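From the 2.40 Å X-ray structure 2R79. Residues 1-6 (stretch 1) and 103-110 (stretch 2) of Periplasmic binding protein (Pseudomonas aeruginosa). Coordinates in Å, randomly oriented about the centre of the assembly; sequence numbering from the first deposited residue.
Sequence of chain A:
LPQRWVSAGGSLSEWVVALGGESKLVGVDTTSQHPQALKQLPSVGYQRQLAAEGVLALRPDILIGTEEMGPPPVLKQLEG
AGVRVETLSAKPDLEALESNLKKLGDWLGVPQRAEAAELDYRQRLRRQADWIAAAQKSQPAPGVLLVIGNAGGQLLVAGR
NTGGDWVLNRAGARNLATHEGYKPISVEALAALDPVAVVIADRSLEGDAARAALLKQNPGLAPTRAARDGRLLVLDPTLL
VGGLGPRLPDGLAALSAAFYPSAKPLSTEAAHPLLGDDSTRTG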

ATOM      1  N   LEU A   1     -40.164 -19.087  -3.651  1.00 39.49           N
ATOM      2  CA  LEU A   1     -39.040 -18.615  -2.782  1.00 40.28           C
ATOM      3  C   LEU A   1     -38.652 -17.181  -3.120  1.00 38.82           C
ATOM      4  O   LEU A   1     -38.527 -16.825  -4.289  1.00 40.19           O
ATOM      5  CB  LEU A   1     -37.815 -19.513  -2.964  1.00 39.95           C
ATOM      6  CG  LEU A   1     -37.973 -20.998  -2.637  1.00 40.33           C
ATOM      7  CD1 LEU A   1     -36.655 -21.711  -2.906  1.00 39.72           C
ATOM      8  CD2 LEU A   1     -38.398 -21.170  -1.186  1.00 40.10           C
ATOM      9  N   PRO A   2     -38.455 -16.339  -2.097  1.00 37.38           N
ATOM     10  CA  PRO A   2     -38.077 -14.940  -2.334  1.00 37.24           C
ATOM     11  C   PRO A   2     -36.801 -14.796  -3.166  1.00 37.55           C
ATOM     12  O   PRO A   2     -35.826 -15.520  -2.956  1.00 36.45           O
ATOM     13  CB  PRO A   2     -37.933 -14.377  -0.917  1.00 36.76           C
ATOM     14  CG  PRO A   2     -37.613 -15.582  -0.088  1.00 35.73           C
ATOM     15  CD  PRO A   2     -38.534 -16.623  -0.657  1.00 37.00           C
ATOM     16  N   GLN A   3     -36.817 -13.854  -4.110  1.00 37.95           N
ATOM     17  CA  GLN A   3     -35.672 -13.615  -4.985  1.00 37.96           C
ATOM     18  C   GLN A   3     -34.908 -12.340  -4.660  1.00 37.14           C
ATOM     19  O   GLN A   3     -33.700 -12.264  -4.877  1.00 38.16           O
ATOM     20  CB  GLN A   3     -36.125 -13.565  -6.442  1.00 39.25           C
ATOM     21  CG  GLN A   3     -36.734 -14.855  -6.933  1.00 40.48           C
ATOM     22  CD  GLN A   3     -35.803 -16.029  -6.765  1.00 42.25           C
ATOM     23  OE1 GLN A   3     -34.710 -16.054  -7.331  1.00 42.91           O
ATOM     24  NE2 GLN A   3     -36.228 -17.016  -5.982  1.00 43.14           N
ATOM     25  N   ARG A   4     -35.613 -11.331  -4.164  1.00 36.39           N
ATOM     26  CA  ARG A   4     -34.972 -10.071  -3.813  1.00 35.80           C
ATOM     27  C   ARG A   4     -35.042  -9.869  -2.303  1.00 34.44           C
ATOM     28  O   ARG A   4     -36.119  -9.688  -1.736  1.00 33.39           O
ATOM     29  CB  ARG A   4     -35.648  -8.899  -4.528  1.00 37.65           C
ATOM     30  CG  ARG A   4     -35.722  -9.038  -6.051  1.00 40.05           C
ATOM     31  CD  ARG A   4     -35.850  -7.668  -6.714  1.00 41.62           C
ATOM     32  NE  ARG A   4     -34.564  -7.210  -7.236  1.00 43.99           N
ATOM     33  CZ  ARG A   4     -34.121  -5.959  -7.160  1.00 43.01           C
ATOM     34  NH1 ARG A   4     -34.856  -5.026  -6.577  1.00 37.78           N
ATOM     35  NH2 ARG A   4     -32.938  -5.640  -7.674  1.00 46.28           N
ATOM     36  N   TRP A   5     -33.880  -9.900  -1.665  1.00 32.94           N
ATOM     37  CA  TRP A   5     -33.784  -9.752  -0.217  1.00 32.36           C
ATOM     38  C   TRP A   5     -33.119  -8.460   0.230  1.00 32.01           C
ATOM     39  O   TRP A   5     -32.163  -7.992  -0.384  1.00 32.50           O
ATOM     40  CB  TRP A   5     -32.958 -10.890   0.383  1.00 30.07           C
ATOM     41  CG  TRP A   5     -33.507 -12.267   0.240  1.00 29.93           C
ATOM     42  CD1 TRP A   5     -33.988 -12.853  -0.895  1.00 29.85           C
ATOM     43  CD2 TRP A   5     -33.535 -13.277   1.255  1.00 28.60           C
ATOM     44  NE1 TRP A   5     -34.308 -14.169  -0.652  1.00 29.23           N
ATOM     45  CE2 TRP A   5     -34.040 -14.454   0.661  1.00 28.95           C
ATOM     46  CE3 TRP A   5     -33.178 -13.301   2.610  1.00 28.07           C
ATOM     47  CZ2 TRP A   5     -34.199 -15.646   1.375  1.00 29.77           C
ATOM     48  CZ3 TRP A   5     -33.333 -14.485   3.321  1.00 29.22           C
ATOM     49  CH2 TRP A   5     -33.839 -15.645   2.700  1.00 29.25           C
ATOM     50  N   VAL A   6     -33.635  -7.896   1.311  1.00 31.98           N
ATOM     51  CA  VAL A   6     -33.045  -6.714   1.916  1.00 32.99           C
ATOM     52  C   VAL A   6     -32.778  -7.203   3.338  1.00 34.56           C
ATOM     53  O   VAL A   6     -33.663  -7.778   3.977  1.00 34.26           O
ATOM     54  CB  VAL A   6     -34.003  -5.517   1.925  1.00 32.13           C
ATOM     55  CG1 VAL A   6     -33.509  -4.462   2.900  1.00 28.56           C
ATOM     56  CG2 VAL A   6     -34.074  -4.921   0.530  1.00 31.25           C
ATOM     57  N   LYS A 103     -34.595 -21.277   9.348  1.00 36.28           N
ATOM     58  CA  LYS A 103     -35.445 -20.429   8.521  1.00 37.55           C
ATOM     59  C   LYS A 103     -34.740 -19.949   7.254  1.00 37.47           C
ATOM     60  O   LYS A 103     -35.273 -20.091   6.156  1.00 38.39           O
ATOM     61  CB  LYS A 103     -35.932 -19.225   9.323  1.00 38.31           C
ATOM     62  CG  LYS A 103     -36.758 -19.591  10.536  1.00 41.31           C
ATOM     63  CD  LYS A 103     -37.263 -18.353  11.261  1.00 44.39           C
ATOM     64  CE  LYS A 103     -38.090 -18.745  12.476  1.00 48.44           C
ATOM     65  NZ  LYS A 103     -38.704 -17.561  13.138  1.00 52.82           N
ATOM     66  N   LEU A 104     -33.547 -19.377   7.408  1.00 36.31           N
ATOM     67  CA  LEU A 104     -32.796 -18.885   6.258  1.00 34.26           C
ATOM     68  C   LEU A 104     -32.622 -19.996   5.241  1.00 33.63           C
ATOM     69  O   LEU A 104     -32.783 -19.784   4.041  1.00 32.97           O
ATOM     70  CB  LEU A 104     -31.425 -18.365   6.687  1.00 32.78           C
ATOM     71  CG  LEU A 104     -31.422 -17.119   7.573  1.00 32.99           C
ATOM     72  CD1 LEU A 104     -29.985 -16.724   7.884  1.00 30.78           C
ATOM     73  CD2 LEU A 104     -32.150 -15.981   6.868  1.00 31.34           C
ATOM     74  N   GLY A 105     -32.299 -21.187   5.728  1.00 33.64           N
ATOM     75  CA  GLY A 105     -32.120 -22.314   4.838  1.00 34.85           C
ATOM     76  C   GLY A 105     -33.371 -22.569   4.019  1.00 36.29           C
ATOM     77  O   GLY A 105     -33.296 -22.765   2.807  1.00 37.45           O
ATOM     78  N   ASP A 106     -34.527 -22.548   4.677  1.00 36.48           N
ATOM     79  CA  ASP A 106     -35.787 -22.793   3.994  1.00 36.75           C
ATOM     80  C   ASP A 106     -36.153 -21.715   2.982  1.00 34.88           C
ATOM     81  O   ASP A 106     -36.501 -22.034   1.847  1.00 35.00           O
ATOM     82  CB  ASP A 106     -36.931 -22.958   5.002  1.00 39.96           C
ATOM     83  CG  ASP A 106     -36.846 -24.266   5.780  1.00 44.53           C
ATOM     84  OD1 ASP A 106     -36.206 -25.222   5.288  1.00 46.21           O
ATOM     85  OD2 ASP A 106     -37.435 -24.342   6.883  1.00 47.22           O
ATOM     86  N   TRP A 107     -36.088 -20.450   3.377  1.00 32.43           N
ATOM     87  CA  TRP A 107     -36.436 -19.377   2.448  1.00 32.97           C
ATOM     88  C   TRP A 107     -35.442 -19.273   1.293  1.00 31.81           C
ATOM     89  O   TRP A 107     -35.741 -18.669   0.264  1.00 33.75           O
ATOM     90  CB  TRP A 107     -36.516 -18.025   3.166  1.00 32.33           C
ATOM     91  CG  TRP A 107     -37.428 -18.001   4.352  1.00 35.90           C
ATOM     92  CD1 TRP A 107     -38.604 -18.681   4.499  1.00 37.34           C
ATOM     93  CD2 TRP A 107     -37.244 -17.251   5.560  1.00 36.86           C
ATOM     94  NE1 TRP A 107     -39.161 -18.406   5.727  1.00 37.51           N
ATOM     95  CE2 TRP A 107     -38.348 -17.533   6.399  1.00 38.41           C
ATOM     96  CE3 TRP A 107     -36.254 -16.370   6.018  1.00 37.91           C
ATOM     97  CZ2 TRP A 107     -38.488 -16.963   7.674  1.00 39.50           C
ATOM     98  CZ3 TRP A 107     -36.394 -15.802   7.290  1.00 39.16           C
ATOM     99  CH2 TRP A 107     -37.504 -16.105   8.100  1.00 38.92           C
ATOM    100  N   LEU A 108     -34.266 -19.867   1.462  1.00 30.63           N
ATOM    101  CA  LEU A 108     -33.216 -19.827   0.444  1.00 29.72           C
ATOM    102  C   LEU A 108     -33.226 -21.095  -0.411  1.00 30.20           C
ATOM    103  O   LEU A 108     -32.613 -21.145  -1.478  1.00 29.85           O
ATOM    104  CB  LEU A 108     -31.854 -19.674   1.131  1.00 26.93           C
ATOM    105  CG  LEU A 108     -30.909 -18.494   0.869  1.00 27.64           C
ATOM    106  CD1 LEU A 108     -31.638 -17.257   0.378  1.00 23.94           C
ATOM    107  CD2 LEU A 108     -30.162 -18.206   2.170  1.00 23.64           C
ATOM    108  N   GLY A 109     -33.908 -22.125   0.080  1.00 30.44           N
ATOM    109  CA  GLY A 109     -33.987 -23.378  -0.644  1.00 30.66           C
ATOM    110  C   GLY A 109     -32.779 -24.281  -0.496  1.00 32.45           C
ATOM    111  O   GLY A 109     -32.516 -25.110  -1.363  1.00 32.85           O
ATOM    112  N   VAL A 110     -32.036 -24.131   0.597  1.00 34.52           N
ATOM    113  CA  VAL A 110     -30.860 -24.970   0.828  1.00 34.57           C
ATOM    114  C   VAL A 110     -30.825 -25.498   2.261  1.00 36.76           C
ATOM    115  O   VAL A 110     -29.843 -25.312   2.983  1.00 37.55           O
ATOM    116  CB  VAL A 110     -29.553 -24.195   0.537  1.00 33.39           C
ATOM    117  CG1 VAL A 110     -29.392 -23.990  -0.964  1.00 32.93           C
ATOM    118  CG2 VAL A 110     -29.576 -22.856   1.244  1.00 31.64           C
TER
HETATM  119  O   HOH W   1     -34.670 -17.549  -1.963  1.00 40.77           O

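No direct hydrogen bond joins these two stretches; the polar link between them is a single water, which donates to P2 O (2.5 Å from the water O) and to W107 O (2.7 Å). The example illustrates how the end of a helix becomes a docking site: W107 O, in the last turn of the helix, accepts from the water, and P2 CD and W5 CZ2 each lie 3.6 Å from it. The helix runs to L108, stretch 1 is loop before the strand that begins at W5, and the CA atoms of L1 and W107, 5.9 Å apart, are the nearest pair. P2 O also accepts from W5 NE1 (3.1 Å), a bond that satisfies the indole nitrogen within its own stretch and leaves the six-membered ring to pack against the helix. There W5 CH2 lies 3.6 Å from W107 CB and W5 CZ3 4.0 Å from L104 CD2, while W5 CZ2 presses to 3.2 Å from L108 CD1, a tight approach for two carbons. P2 adds a lighter apolar contact, its CG 4.2 Å from W107 CB.

The helix closes in a Schellman motif, with V110 N bonded to G105 O (2.9 Å) and G109 N to D106 O (3.1 Å). G109 takes positive phi, which favours glycine, and its bareness also makes room for L1, whose CD1 sits 3.9 Å from G109 CA; an ideal CB there would clash with that methyl at 2.9 Å.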